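Local structure of VMB-1 (Vibrio alginolyticus, 6LF4) at residues K166-K171 and V211-H216; H82-A87 and G143-N148; K171-T176 and Q218-S223. The protein is a zinc-dependent metallo-beta-lactamase that probably hydrolyses the beta-lactam ring of antibiotics in the periplasm, converting each to a substituted beta-amino acid. All coordinates share one frame; numbering follows the deposited sequence.

Interaction 1. Residues K166-K171 and V211-H216; sequences KSLKNK and VSLLKH. With LMP ((2~{S},3~{R},4~{S})-2-[(2~{S},3~{R})-1,3-bis(oxidanyl)-1-oxidanylidene-butan-2-yl]-4-[(3~{S},5~{S})-5-(dimethylcarbamoy l)pyrrolidin-3-yl]sulfanyl-3-methyl-3,4-dihydro-2~{H}-pyrrole-5-carboxylic acid), chain G.
Ser212, near the start of the C-terminal helix, presents its OG to the branched end of Leu168, whose CD1 lies 3.7 Å from it; the hydroxyl itself is hydrogen-bonded to Asp210. The next residue, Leu213, crosses Leu168 at about a right angle, CD1 resting 3.6 Å from Leu168 CG, while its CG faces the carbonyl oxygen of Lys166. One turn further along, His216 points into the loop. With CG anti to its backbone N (chi1 177°), the imidazole stands off the helix and enters a bend in 166-171, where three carbonyl oxygens gather at its NE2 and CD2 end. NE2 donates a hydrogen bond of 2.7 Å to Asn170 O that is nearly straight (164°), and the acceptor lies almost exactly in the ring plane. Ser167 O sits near that plane at the edge, 3.3 Å from His216 CD2. Leu168 O, although 2.9 Å from NE2, lies over a face of the ring, where the angle is too poor for a hydrogen bond. Leu168 CD2 packs on the CB of His216.

This loop leads from strand 158-162 into the active site. The far end of the Lys166 side chain leads to the ligand, and its NZ, hydrogen-bonded to Cys163 O, comes within 2.5 Å of O32 on the hydrolysed carbapenem, as lysines of B1 metallo-beta-lactamases commonly meet a substrate carboxylate. The bond to Asn170 requires a proton on NE2 of His216, and the cluster of carbonyl oxygens would probably stabilise positive charge on this imidazole.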
loop_
_atom_site.group_PDB
_atom_site.type_symbol
_atom_site.label_atom_id
_atom_site.label_comp_id
_atom_site.label_asym_id
_atom_site.label_seq_id
_atom_site.Cartn_x
_atom_site.Cartn_y
_atom_site.Cartn_z
ATOM N N LYS A 166 -7.543 -1.213 8.376
ATOM C CA LYS A 166 -8.382 -0.005 8.620
ATOM C C LYS A 166 -7.774 0.794 9.785
ATOM O O LYS A 166 -7.129 0.194 10.674
ATOM C CB LYS A 166 -9.825 -0.461 8.828
ATOM C CG LYS A 166 -10.440 -1.205 7.653
ATOM C CD LYS A 166 -10.608 -0.381 6.388
ATOM C CE LYS A 166 -10.319 -1.171 5.124
ATOM N NZ LYS A 166 -9.812 -0.323 4.009
ATOM N N SER A 167 -7.957 2.116 9.774
ATOM C CA SER A 167 -7.600 3.031 10.887
ATOM C C SER A 167 -8.492 2.718 12.104
ATOM O O SER A 167 -9.562 2.106 11.926
ATOM C CB SER A 167 -7.685 4.466 10.425
ATOM O OG SER A 167 -9.040 4.853 10.244
ATOM N N LEU A 168 -8.014 2.997 13.317
ATOM C CA LEU A 168 -8.727 2.662 14.585
ATOM C C LEU A 168 -10.145 3.255 14.581
ATOM O O LEU A 168 -11.086 2.556 15.033
ATOM C CB LEU A 168 -7.942 3.224 15.772
ATOM C CG LEU A 168 -6.940 2.273 16.416
ATOM C CD1 LEU A 168 -6.242 2.954 17.587
ATOM C CD2 LEU A 168 -7.623 0.986 16.861
ATOM N N LYS A 169 -10.259 4.495 14.111
ATOM C CA LYS A 169 -11.490 5.327 14.092
ATOM C C LYS A 169 -12.517 4.738 13.124
ATOM O O LYS A 169 -13.724 4.923 13.353
ATOM C CB LYS A 169 -11.154 6.754 13.646
ATOM C CG LYS A 169 -10.621 7.657 14.749
ATOM C CD LYS A 169 -9.816 8.838 14.243
ATOM C CE LYS A 169 -10.416 9.543 13.042
ATOM N NZ LYS A 169 -9.518 10.608 12.531
ATOM N N ASN A 170 -12.059 4.104 12.043
ATOM C CA ASN A 170 -12.975 3.559 11.015
ATOM C C ASN A 170 -13.904 2.587 11.725
ATOM O O ASN A 170 -13.407 1.767 12.539
ATOM C CB ASN A 170 -12.236 2.927 9.833
ATOM C CG ASN A 170 -13.026 3.026 8.546
ATOM O OD1 ASN A 170 -14.262 2.986 8.559
ATOM N ND2 ASN A 170 -12.323 3.147 7.434
ATOM N N LYS A 171 -15.205 2.710 11.474
ATOM C CA LYS A 171 -16.236 1.833 12.073
ATOM C C LYS A 171 -16.741 0.851 11.018
ATOM O O LYS A 171 -17.540 -0.015 11.368
ATOM C CB LYS A 171 -17.363 2.678 12.672
ATOM C CG LYS A 171 -16.943 3.555 13.843
ATOM C CD LYS A 171 -18.043 4.486 14.300
ATOM C CE LYS A 171 -17.593 5.496 15.339
ATOM N NZ LYS A 171 -17.363 4.856 16.656
ATOM N N VAL A 211 -0.191 -2.006 16.582
ATOM C CA VAL A 211 -0.766 -3.325 16.191
ATOM C C VAL A 211 -2.285 -3.361 16.411
ATOM O O VAL A 211 -2.940 -4.205 15.763
ATOM C CB VAL A 211 -0.053 -4.450 16.965
ATOM C CG1 VAL A 211 -0.826 -5.763 16.948
ATOM C CG2 VAL A 211 1.355 -4.656 16.423
ATOM N N SER A 212 -2.828 -2.536 17.317
ATOM C CA SER A 212 -4.274 -2.485 17.630
ATOM C C SER A 212 -5.057 -2.378 16.312
ATOM O O SER A 212 -6.170 -2.886 16.258
ATOM C CB SER A 212 -4.604 -1.338 18.594
ATOM O OG SER A 212 -4.214 -0.073 18.047
ATOM N N LEU A 213 -4.486 -1.718 15.312
ATOM C CA LEU A 213 -5.113 -1.489 13.978
ATOM C C LEU A 213 -5.366 -2.828 13.303
ATOM O O LEU A 213 -6.417 -2.958 12.650
ATOM C CB LEU A 213 -4.210 -0.623 13.109
ATOM C CG LEU A 213 -4.428 0.877 13.228
ATOM C CD1 LEU A 213 -3.923 1.398 14.574
ATOM C CD2 LEU A 213 -3.743 1.590 12.073
ATOM N N LEU A 214 -4.454 -3.784 13.502
ATOM C CA LEU A 214 -4.600 -5.171 12.988
ATOM C C LEU A 214 -5.794 -5.824 13.690
ATOM O O LEU A 214 -6.657 -6.348 12.967
ATOM C CB LEU A 214 -3.303 -5.968 13.196
ATOM C CG LEU A 214 -2.042 -5.348 12.586
ATOM C CD1 LEU A 214 -0.841 -6.270 12.735
ATOM C CD2 LEU A 214 -2.225 -5.021 11.120
ATOM N N LYS A 215 -5.836 -5.794 15.029
ATOM C CA LYS A 215 -6.894 -6.434 15.853
ATOM C C LYS A 215 -8.244 -5.752 15.582
ATOM O O LYS A 215 -9.276 -6.451 15.525
ATOM C CB LYS A 215 -6.583 -6.301 17.345
ATOM C CG LYS A 215 -5.164 -6.665 17.746
ATOM C CD LYS A 215 -4.829 -8.098 17.481
ATOM C CE LYS A 215 -3.509 -8.536 18.081
ATOM N NZ LYS A 215 -3.289 -7.982 19.440
ATOM N N HIS A 216 -8.226 -4.435 15.418
ATOM C CA HIS A 216 -9.439 -3.627 15.118
ATOM C C HIS A 216 -10.007 -4.036 13.759
ATOM O O HIS A 216 -11.220 -4.275 13.667
ATOM C CB HIS A 216 -9.125 -2.135 15.152
ATOM C CG HIS A 216 -10.312 -1.304 14.790
ATOM N ND1 HIS A 216 -11.498 -1.407 15.482
ATOM C CD2 HIS A 216 -10.515 -0.407 13.798
ATOM C CE1 HIS A 216 -12.387 -0.587 14.937
ATOM N NE2 HIS A 216 -11.812 0.036 13.904
HETATM C C1 LMP G . -12.568 4.118 -0.554
HETATM C C2 LMP G . -12.721 3.372 0.783
HETATM C C3 LMP G . -11.474 2.524 0.845
HETATM O O7A LMP G . -13.622 5.946 4.791
HETATM C C6A LMP G . -13.088 7.055 4.800
HETATM N N7A LMP G . -13.371 7.985 5.732
HETATM C C9A LMP G . -14.198 7.685 6.904
HETATM C C8A LMP G . -12.867 9.358 5.638
HETATM C C5A LMP G . -12.063 7.453 3.746
HETATM C C2A LMP G . -12.624 7.288 2.325
HETATM N N3A LMP G . -10.879 6.583 3.793
HETATM C C4A LMP G . -10.560 6.103 2.444
HETATM C C1A LMP G . -11.925 6.049 1.784
HETATM S S21 LMP G . -12.816 4.526 2.196
HETATM C C31 LMP G . -11.327 1.466 1.605
HETATM O O31 LMP G . -12.293 0.754 1.806
HETATM O O32 LMP G . -10.229 1.236 2.078
HETATM N N4 LMP G . -10.548 2.953 0.057
HETATM C C11 LMP G . -13.713 3.879 -1.525
HETATM C C5 LMP G . -11.188 3.684 -1.063
HETATM C C6 LMP G . -11.244 2.794 -2.305
HETATM C C61 LMP G . -10.568 3.440 -3.521
HETATM O O62 LMP G . -11.299 4.609 -3.885
HETATM C C62 LMP G . -10.471 2.510 -4.709
HETATM C C7 LMP G . -10.715 1.377 -2.053
HETATM O O71 LMP G . -11.557 0.462 -1.962
HETATM O O72 LMP G . -9.479 1.237 -1.959
#

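Interaction 2. Residues H82-A87 and G143-N148; sequences HFHEDA and GHTEDN. With ZN (zinc ion), chain E; ZN (zinc ion), chain F; LMP ((2~{S},3~{R},4~{S})-2-[(2~{S},3~{R})-1,3-bis(oxidanyl)-1-oxidanylidene-butan-2-yl]-4-[(3~{S},5~{S})-5-(dimethylcarbamoy l)pyrrolidin-3-yl]sulfanyl-3-methyl-3,4-dihydro-2~{H}-pyrrole-5-carboxylic acid), chain G.
His82, His84 and His144 converge on one zinc ion, the first two from the His-X-His-X-Asp motif that ends in Asp86, the third from the loop 143-148. His82 NE2 binds the metal at 2.1 Å and His144 NE2 at 2.0 Å, and His84 completes the trio through ND1. The His84 and His144 rings approach from opposite directions and meet rim to rim, their planes 89° apart.

Behind the metal the packing is close and fully buried. Thr145 CG2 touches both Phe83 CE1, at 3.6 Å, and His84 CE1, at 3.5 Å, while His84 CD2 lies over the centre of one face of the Phe83 ring. Asp147 meets the rim of Phe83 with OD1, which also accepts a hydrogen bond of 2.5 Å from Thr145 OG1; its OD2 takes a weak one from Phe83 N and another from Thr107. His84 NE2 is held by Asp178.

The opposite side of the zinc looks into the ligand cleft. There Asp86 makes no contact with 143-148 and faces the ligand and the second zinc, which its OD2 binds at 2.1 Å, alongside Cys163 and His205. The product carboxylate oxygen O72 spans both ions, 2.4 Å from the three-histidine zinc and 2.3 Å from its neighbour. This placement is consistent with a product complex in which the carboxylate released by ring opening sits where dizinc relatives hold a bridging hydroxide.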
loop_
_atom_site.group_PDB
_atom_site.type_symbol
_atom_site.label_atom_id
_atom_site.label_comp_id
_atom_site.label_asym_id
_atom_site.label_seq_id
_atom_site.Cartn_x
_atom_site.Cartn_y
_atom_site.Cartn_z
ATOM N N HIS A 82 -2.447 -3.642 -4.102
ATOM C CA HIS A 82 -3.666 -4.282 -4.656
ATOM C C HIS A 82 -4.093 -3.570 -5.941
ATOM O O HIS A 82 -3.538 -2.492 -6.221
ATOM C CB HIS A 82 -4.765 -4.432 -3.578
ATOM C CG HIS A 82 -5.521 -3.197 -3.214
ATOM N ND1 HIS A 82 -4.969 -2.140 -2.513
ATOM C CD2 HIS A 82 -6.822 -2.884 -3.414
ATOM C CE1 HIS A 82 -5.904 -1.235 -2.292
ATOM N NE2 HIS A 82 -7.046 -1.691 -2.827
ATOM N N PHE A 83 -5.040 -4.165 -6.675
ATOM C CA PHE A 83 -5.413 -3.776 -8.064
ATOM C C PHE A 83 -6.229 -2.480 -8.123
ATOM O O PHE A 83 -6.386 -2.014 -9.241
ATOM C CB PHE A 83 -6.134 -4.915 -8.796
ATOM C CG PHE A 83 -7.595 -5.134 -8.483
ATOM C CD1 PHE A 83 -7.995 -5.830 -7.350
ATOM C CD2 PHE A 83 -8.581 -4.694 -9.352
ATOM C CE1 PHE A 83 -9.340 -6.052 -7.081
ATOM C CE2 PHE A 83 -9.927 -4.921 -9.086
ATOM C CZ PHE A 83 -10.304 -5.600 -7.952
ATOM N N HIS A 84 -6.711 -1.912 -7.012
ATOM C CA HIS A 84 -7.501 -0.645 -7.021
ATOM C C HIS A 84 -6.608 0.554 -7.393
ATOM O O HIS A 84 -5.379 0.487 -7.199
ATOM C CB HIS A 84 -8.177 -0.401 -5.673
ATOM C CG HIS A 84 -9.268 -1.370 -5.352
ATOM N ND1 HIS A 84 -9.737 -1.563 -4.075
ATOM C CD2 HIS A 84 -9.974 -2.198 -6.145
ATOM C CE1 HIS A 84 -10.697 -2.463 -4.099
ATOM N NE2 HIS A 84 -10.861 -2.864 -5.357
ATOM N N GLU A 85 -7.227 1.639 -7.863
ATOM C CA GLU A 85 -6.563 2.883 -8.350
ATOM C C GLU A 85 -5.772 3.572 -7.239
ATOM O O GLU A 85 -4.785 4.241 -7.557
ATOM C CB GLU A 85 -7.592 3.897 -8.849
ATOM C CG GLU A 85 -8.180 3.534 -10.190
ATOM C CD GLU A 85 -9.180 4.555 -10.712
ATOM O OE1 GLU A 85 -9.654 4.371 -11.860
ATOM O OE2 GLU A 85 -9.478 5.536 -9.965
ATOM N N ASP A 86 -6.197 3.477 -5.992
ATOM C CA ASP A 86 -5.478 4.145 -4.878
ATOM C C ASP A 86 -4.196 3.375 -4.517
ATOM O O ASP A 86 -3.526 3.785 -3.541
ATOM C CB ASP A 86 -6.382 4.348 -3.662
ATOM C CG ASP A 86 -6.963 3.068 -3.104
ATOM O OD1 ASP A 86 -7.155 2.122 -3.903
ATOM O OD2 ASP A 86 -7.212 3.026 -1.878
ATOM N N ALA A 87 -3.834 2.322 -5.251
ATOM C CA ALA A 87 -2.572 1.574 -5.006
ATOM C C ALA A 87 -1.793 1.363 -6.308
ATOM O O ALA A 87 -0.554 1.455 -6.265
ATOM C CB ALA A 87 -2.871 0.272 -4.282
ATOM N N GLY A 143 -8.713 -10.373 1.789
ATOM C CA GLY A 143 -9.298 -9.464 2.802
ATOM C C GLY A 143 -10.101 -8.381 2.115
ATOM O O GLY A 143 -11.181 -8.704 1.595
ATOM N N HIS A 144 -9.553 -7.172 2.051
ATOM C CA HIS A 144 -10.089 -6.038 1.255
ATOM C C HIS A 144 -10.236 -6.430 -0.224
ATOM O O HIS A 144 -11.212 -6.007 -0.835
ATOM C CB HIS A 144 -9.207 -4.803 1.468
ATOM C CG HIS A 144 -9.536 -3.682 0.542
ATOM N ND1 HIS A 144 -10.656 -2.896 0.703
ATOM C CD2 HIS A 144 -8.922 -3.254 -0.571
ATOM C CE1 HIS A 144 -10.714 -2.001 -0.265
ATOM N NE2 HIS A 144 -9.660 -2.196 -1.071
ATOM N N THR A 145 -9.281 -7.171 -0.796
ATOM C CA THR A 145 -9.363 -7.793 -2.134
ATOM C C THR A 145 -8.776 -9.212 -2.030
ATOM O O THR A 145 -8.137 -9.522 -1.005
ATOM C CB THR A 145 -8.621 -6.987 -3.218
ATOM O OG1 THR A 145 -7.271 -6.802 -2.789
ATOM C CG2 THR A 145 -9.232 -5.635 -3.519
ATOM N N GLU A 146 -8.960 -10.026 -3.064
ATOM C CA GLU A 146 -8.306 -11.346 -3.226
ATOM C C GLU A 146 -6.780 -11.180 -3.193
ATOM O O GLU A 146 -6.110 -12.101 -2.721
ATOM C CB GLU A 146 -8.777 -11.985 -4.534
ATOM C CG GLU A 146 -8.058 -13.273 -4.905
ATOM C CD GLU A 146 -8.479 -13.941 -6.212
ATOM O OE1 GLU A 146 -9.084 -13.257 -7.084
ATOM O OE2 GLU A 146 -8.212 -15.158 -6.354
ATOM N N ASP A 147 -6.258 -10.048 -3.665
ATOM C CA ASP A 147 -4.842 -9.917 -4.092
ATOM C C ASP A 147 -4.039 -9.088 -3.098
ATOM O O ASP A 147 -2.812 -9.060 -3.276
ATOM C CB ASP A 147 -4.702 -9.273 -5.473
ATOM C CG ASP A 147 -5.252 -7.858 -5.529
ATOM O OD1 ASP A 147 -6.322 -7.636 -4.965
ATOM O OD2 ASP A 147 -4.616 -6.993 -6.148
ATOM N N ASN A 148 -4.654 -8.511 -2.070
ATOM C CA ASN A 148 -3.966 -7.516 -1.205
ATOM C C ASN A 148 -2.705 -8.114 -0.559
ATOM O O ASN A 148 -2.774 -9.231 -0.034
ATOM C CB ASN A 148 -4.843 -6.918 -0.116
ATOM C CG ASN A 148 -5.657 -7.923 0.670
ATOM O OD1 ASN A 148 -5.241 -9.069 0.935
ATOM N ND2 ASN A 148 -6.822 -7.462 1.080
HETATM ZN ZN ZN E . -9.003 -1.021 -2.515
HETATM ZN ZN ZN F . -8.232 2.177 -0.305
HETATM C C1 LMP G . -12.568 4.118 -0.554
HETATM C C2 LMP G . -12.721 3.372 0.783
HETATM C C3 LMP G . -11.474 2.524 0.845
HETATM O O7A LMP G . -13.622 5.946 4.791
HETATM C C6A LMP G . -13.088 7.055 4.800
HETATM N N7A LMP G . -13.371 7.985 5.732
HETATM C C9A LMP G . -14.198 7.685 6.904
HETATM C C8A LMP G . -12.867 9.358 5.638
HETATM C C5A LMP G . -12.063 7.453 3.746
HETATM C C2A LMP G . -12.624 7.288 2.325
HETATM N N3A LMP G . -10.879 6.583 3.793
HETATM C C4A LMP G . -10.560 6.103 2.444
HETATM C C1A LMP G . -11.925 6.049 1.784
HETATM S S21 LMP G . -12.816 4.526 2.196
HETATM C C31 LMP G . -11.327 1.466 1.605
HETATM O O31 LMP G . -12.293 0.754 1.806
HETATM O O32 LMP G . -10.229 1.236 2.078
HETATM N N4 LMP G . -10.548 2.953 0.057
HETATM C C11 LMP G . -13.713 3.879 -1.525
HETATM C C5 LMP G . -11.188 3.684 -1.063
HETATM C C6 LMP G . -11.244 2.794 -2.305
HETATM C C61 LMP G . -10.568 3.440 -3.521
HETATM O O62 LMP G . -11.299 4.609 -3.885
HETATM C C62 LMP G . -10.471 2.510 -4.709
HETATM C C7 LMP G . -10.715 1.377 -2.053
HETATM O O71 LMP G . -11.557 0.462 -1.962
HETATM O O72 LMP G . -9.479 1.237 -1.959
#

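Interaction 3. Residues K171-T176 and Q218-S223; sequences KNLGYT and QALALS. With LMP ((2~{S},3~{R},4~{S})-2-[(2~{S},3~{R})-1,3-bis(oxidanyl)-1-oxidanylidene-butan-2-yl]-4-[(3~{S},5~{S})-5-(dimethylcarbamoy l)pyrrolidin-3-yl]sulfanyl-3-methyl-3,4-dihydro-2~{H}-pyrrole-5-carboxylic acid), chain G.
The loop 171-176 runs past helix 212-224 with its closest backbone approach at Asn172 and Leu220, whose CA atoms are 6.2 Å apart. Here the C-terminal helix of the metallo-beta-lactamase fold packs against the active-site loop that precedes helix 184-194, and the contact is made by leucine side chains, against each other and against loop carbonyls. Leu220, with CG anti to its carbonyl carbon (chi1 -72°), splays its methyls along the loop backbone: CD2 lies 3.3 Å from Lys171 O and CD1 is 3.7 Å from Asn172 O. Leu173 slides past it in the opposite direction, placing CD2 3.6 Å from Leu220 CB and CD1 near the backbone of Ala221. The Leu173 side chain also touches Trp184 and Ile181, so it fills the seam between the two helices and the loop.

Past Leu173 the chain turns from the helix to the ligand. Asn172 OD1 accepts a weak hydrogen bond from Gly174 N. Gly174 has a positive phi (74°), and its CA lies 3.1 Å from O31, in the carboxylate on the pyrroline ring of the hydrolysed carbapenem. The following amide completes the approach: Tyr175 N donates to ligand O31 over 3.0 Å.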
loop_
_atom_site.group_PDB
_atom_site.type_symbol
_atom_site.label_atom_id
_atom_site.label_comp_id
_atom_site.label_asym_id
_atom_site.label_seq_id
_atom_site.Cartn_x
_atom_site.Cartn_y
_atom_site.Cartn_z
ATOM N N LYS A 171 -15.205 2.710 11.474
ATOM C CA LYS A 171 -16.236 1.833 12.073
ATOM C C LYS A 171 -16.741 0.851 11.018
ATOM O O LYS A 171 -17.540 -0.015 11.368
ATOM C CB LYS A 171 -17.363 2.678 12.672
ATOM C CG LYS A 171 -16.943 3.555 13.843
ATOM C CD LYS A 171 -18.043 4.486 14.300
ATOM C CE LYS A 171 -17.593 5.496 15.339
ATOM N NZ LYS A 171 -17.363 4.856 16.656
ATOM N N ASN A 172 -16.270 0.932 9.778
ATOM C CA ASN A 172 -16.595 -0.128 8.791
ATOM C C ASN A 172 -15.380 -0.381 7.887
ATOM O O ASN A 172 -14.310 0.187 8.174
ATOM C CB ASN A 172 -17.881 0.219 8.055
ATOM C CG ASN A 172 -17.808 1.607 7.487
ATOM O OD1 ASN A 172 -17.045 1.836 6.553
ATOM N ND2 ASN A 172 -18.560 2.524 8.074
ATOM N N LEU A 173 -15.552 -1.219 6.857
ATOM C CA LEU A 173 -14.448 -1.822 6.067
ATOM C C LEU A 173 -14.236 -1.020 4.784
ATOM O O LEU A 173 -13.320 -1.381 4.033
ATOM C CB LEU A 173 -14.793 -3.282 5.753
ATOM C CG LEU A 173 -14.885 -4.205 6.957
ATOM C CD1 LEU A 173 -15.490 -5.544 6.560
ATOM C CD2 LEU A 173 -13.524 -4.390 7.607
ATOM N N GLY A 174 -15.048 0.016 4.544
ATOM C CA GLY A 174 -15.020 0.801 3.301
ATOM C C GLY A 174 -15.639 0.016 2.153
ATOM O O GLY A 174 -16.651 -0.667 2.389
ATOM N N TYR A 175 -15.051 0.089 0.951
ATOM C CA TYR A 175 -15.570 -0.590 -0.262
ATOM C C TYR A 175 -15.303 -2.092 -0.153
ATOM O O TYR A 175 -14.128 -2.477 -0.093
ATOM C CB TYR A 175 -14.953 0.010 -1.528
ATOM C CG TYR A 175 -15.355 -0.728 -2.779
ATOM C CD1 TYR A 175 -16.637 -0.616 -3.298
ATOM C CD2 TYR A 175 -14.466 -1.564 -3.427
ATOM C CE1 TYR A 175 -17.006 -1.283 -4.453
ATOM C CE2 TYR A 175 -14.824 -2.252 -4.573
ATOM C CZ TYR A 175 -16.099 -2.110 -5.091
ATOM O OH TYR A 175 -16.443 -2.803 -6.218
ATOM N N THR A 176 -16.351 -2.919 -0.142
ATOM C CA THR A 176 -16.254 -4.380 0.092
ATOM C C THR A 176 -16.713 -5.125 -1.155
ATOM O O THR A 176 -16.787 -6.317 -1.095
ATOM C CB THR A 176 -17.045 -4.813 1.334
ATOM O OG1 THR A 176 -18.417 -4.464 1.132
ATOM C CG2 THR A 176 -16.541 -4.151 2.594
ATOM N N GLN A 218 -9.530 -6.880 12.216
ATOM C CA GLN A 218 -10.022 -8.265 12.391
ATOM C C GLN A 218 -11.436 -8.241 12.998
ATOM O O GLN A 218 -12.282 -9.048 12.579
ATOM C CB GLN A 218 -9.107 -9.038 13.323
ATOM C CG GLN A 218 -9.376 -10.528 13.333
ATOM C CD GLN A 218 -8.307 -11.212 14.144
ATOM O OE1 GLN A 218 -8.038 -10.799 15.262
ATOM N NE2 GLN A 218 -7.677 -12.235 13.584
ATOM N N ALA A 219 -11.660 -7.371 13.980
ATOM C CA ALA A 219 -12.954 -7.241 14.695
ATOM C C ALA A 219 -14.032 -6.701 13.747
ATOM O O ALA A 219 -15.116 -7.299 13.699
ATOM C CB ALA A 219 -12.784 -6.355 15.903
ATOM N N LEU A 220 -13.753 -5.625 13.029
ATOM C CA LEU A 220 -14.681 -5.092 11.993
ATOM C C LEU A 220 -15.113 -6.221 11.056
ATOM O O LEU A 220 -16.322 -6.357 10.817
ATOM C CB LEU A 220 -13.985 -3.994 11.195
ATOM C CG LEU A 220 -13.757 -2.672 11.917
ATOM C CD1 LEU A 220 -12.996 -1.737 11.004
ATOM C CD2 LEU A 220 -15.072 -2.032 12.370
ATOM N N ALA A 221 -14.162 -7.017 10.558
ATOM C CA ALA A 221 -14.418 -8.117 9.598
ATOM C C ALA A 221 -15.243 -9.222 10.267
ATOM O O ALA A 221 -16.149 -9.771 9.611
ATOM C CB ALA A 221 -13.110 -8.638 9.054
ATOM N N LEU A 222 -14.944 -9.577 11.516
ATOM C CA LEU A 222 -15.688 -10.668 12.204
ATOM C C LEU A 222 -17.167 -10.277 12.385
ATOM O O LEU A 222 -18.034 -11.188 12.312
ATOM C CB LEU A 222 -15.030 -10.982 13.551
ATOM C CG LEU A 222 -13.785 -11.858 13.478
ATOM C CD1 LEU A 222 -13.060 -11.860 14.806
ATOM C CD2 LEU A 222 -14.129 -13.261 13.046
ATOM N N SER A 223 -17.449 -8.992 12.578
ATOM C CA SER A 223 -18.810 -8.463 12.860
ATOM C C SER A 223 -19.606 -8.334 11.554
ATOM O O SER A 223 -20.801 -8.714 11.558
ATOM C CB SER A 223 -18.718 -7.169 13.618
ATOM O OG SER A 223 -18.048 -7.391 14.855
HETATM C C1 LMP G . -12.568 4.118 -0.554
HETATM C C2 LMP G . -12.721 3.372 0.783
HETATM C C3 LMP G . -11.474 2.524 0.845
HETATM O O7A LMP G . -13.622 5.946 4.791
HETATM C C6A LMP G . -13.088 7.055 4.800
HETATM N N7A LMP G . -13.371 7.985 5.732
HETATM C C9A LMP G . -14.198 7.685 6.904
HETATM C C8A LMP G . -12.867 9.358 5.638
HETATM C C5A LMP G . -12.063 7.453 3.746
HETATM C C2A LMP G . -12.624 7.288 2.325
HETATM N N3A LMP G . -10.879 6.583 3.793
HETATM C C4A LMP G . -10.560 6.103 2.444
HETATM C C1A LMP G . -11.925 6.049 1.784
HETATM S S21 LMP G . -12.816 4.526 2.196
HETATM C C31 LMP G . -11.327 1.466 1.605
HETATM O O31 LMP G . -12.293 0.754 1.806
HETATM O O32 LMP G . -10.229 1.236 2.078
HETATM N N4 LMP G . -10.548 2.953 0.057
HETATM C C11 LMP G . -13.713 3.879 -1.525
HETATM C C5 LMP G . -11.188 3.684 -1.063
HETATM C C6 LMP G . -11.244 2.794 -2.305
HETATM C C61 LMP G . -10.568 3.440 -3.521
HETATM O O62 LMP G . -11.299 4.609 -3.885
HETATM C C62 LMP G . -10.471 2.510 -4.709
HETATM C C7 LMP G . -10.715 1.377 -2.053
HETATM O O71 LMP G . -11.557 0.462 -1.962
HETATM O O72 LMP G . -9.479 1.237 -1.959
#

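From the N terminus the chain lays down the first five strands of the seven-stranded sheet, then reaches 82-87; interaction 2 closes a loop of 55 residues, which holds the last two strands, by bringing 143-148, ahead of strand 150-153, back to it, so joining the two halves of the fold around the zinc ions. It is complete before the others begin. Interactions 1 and 3 start in one continuous loop, share Lys171, and end on successive turns of helix 212-224; their segments alternate along the chain, so the two closures cross rather than nest. Together they lay the loop between strand 158-162 and helix 184-194 along the C-terminal helix. All three meet at the hydrolysed carbapenem, with Lys166 and Tyr175 both near His144.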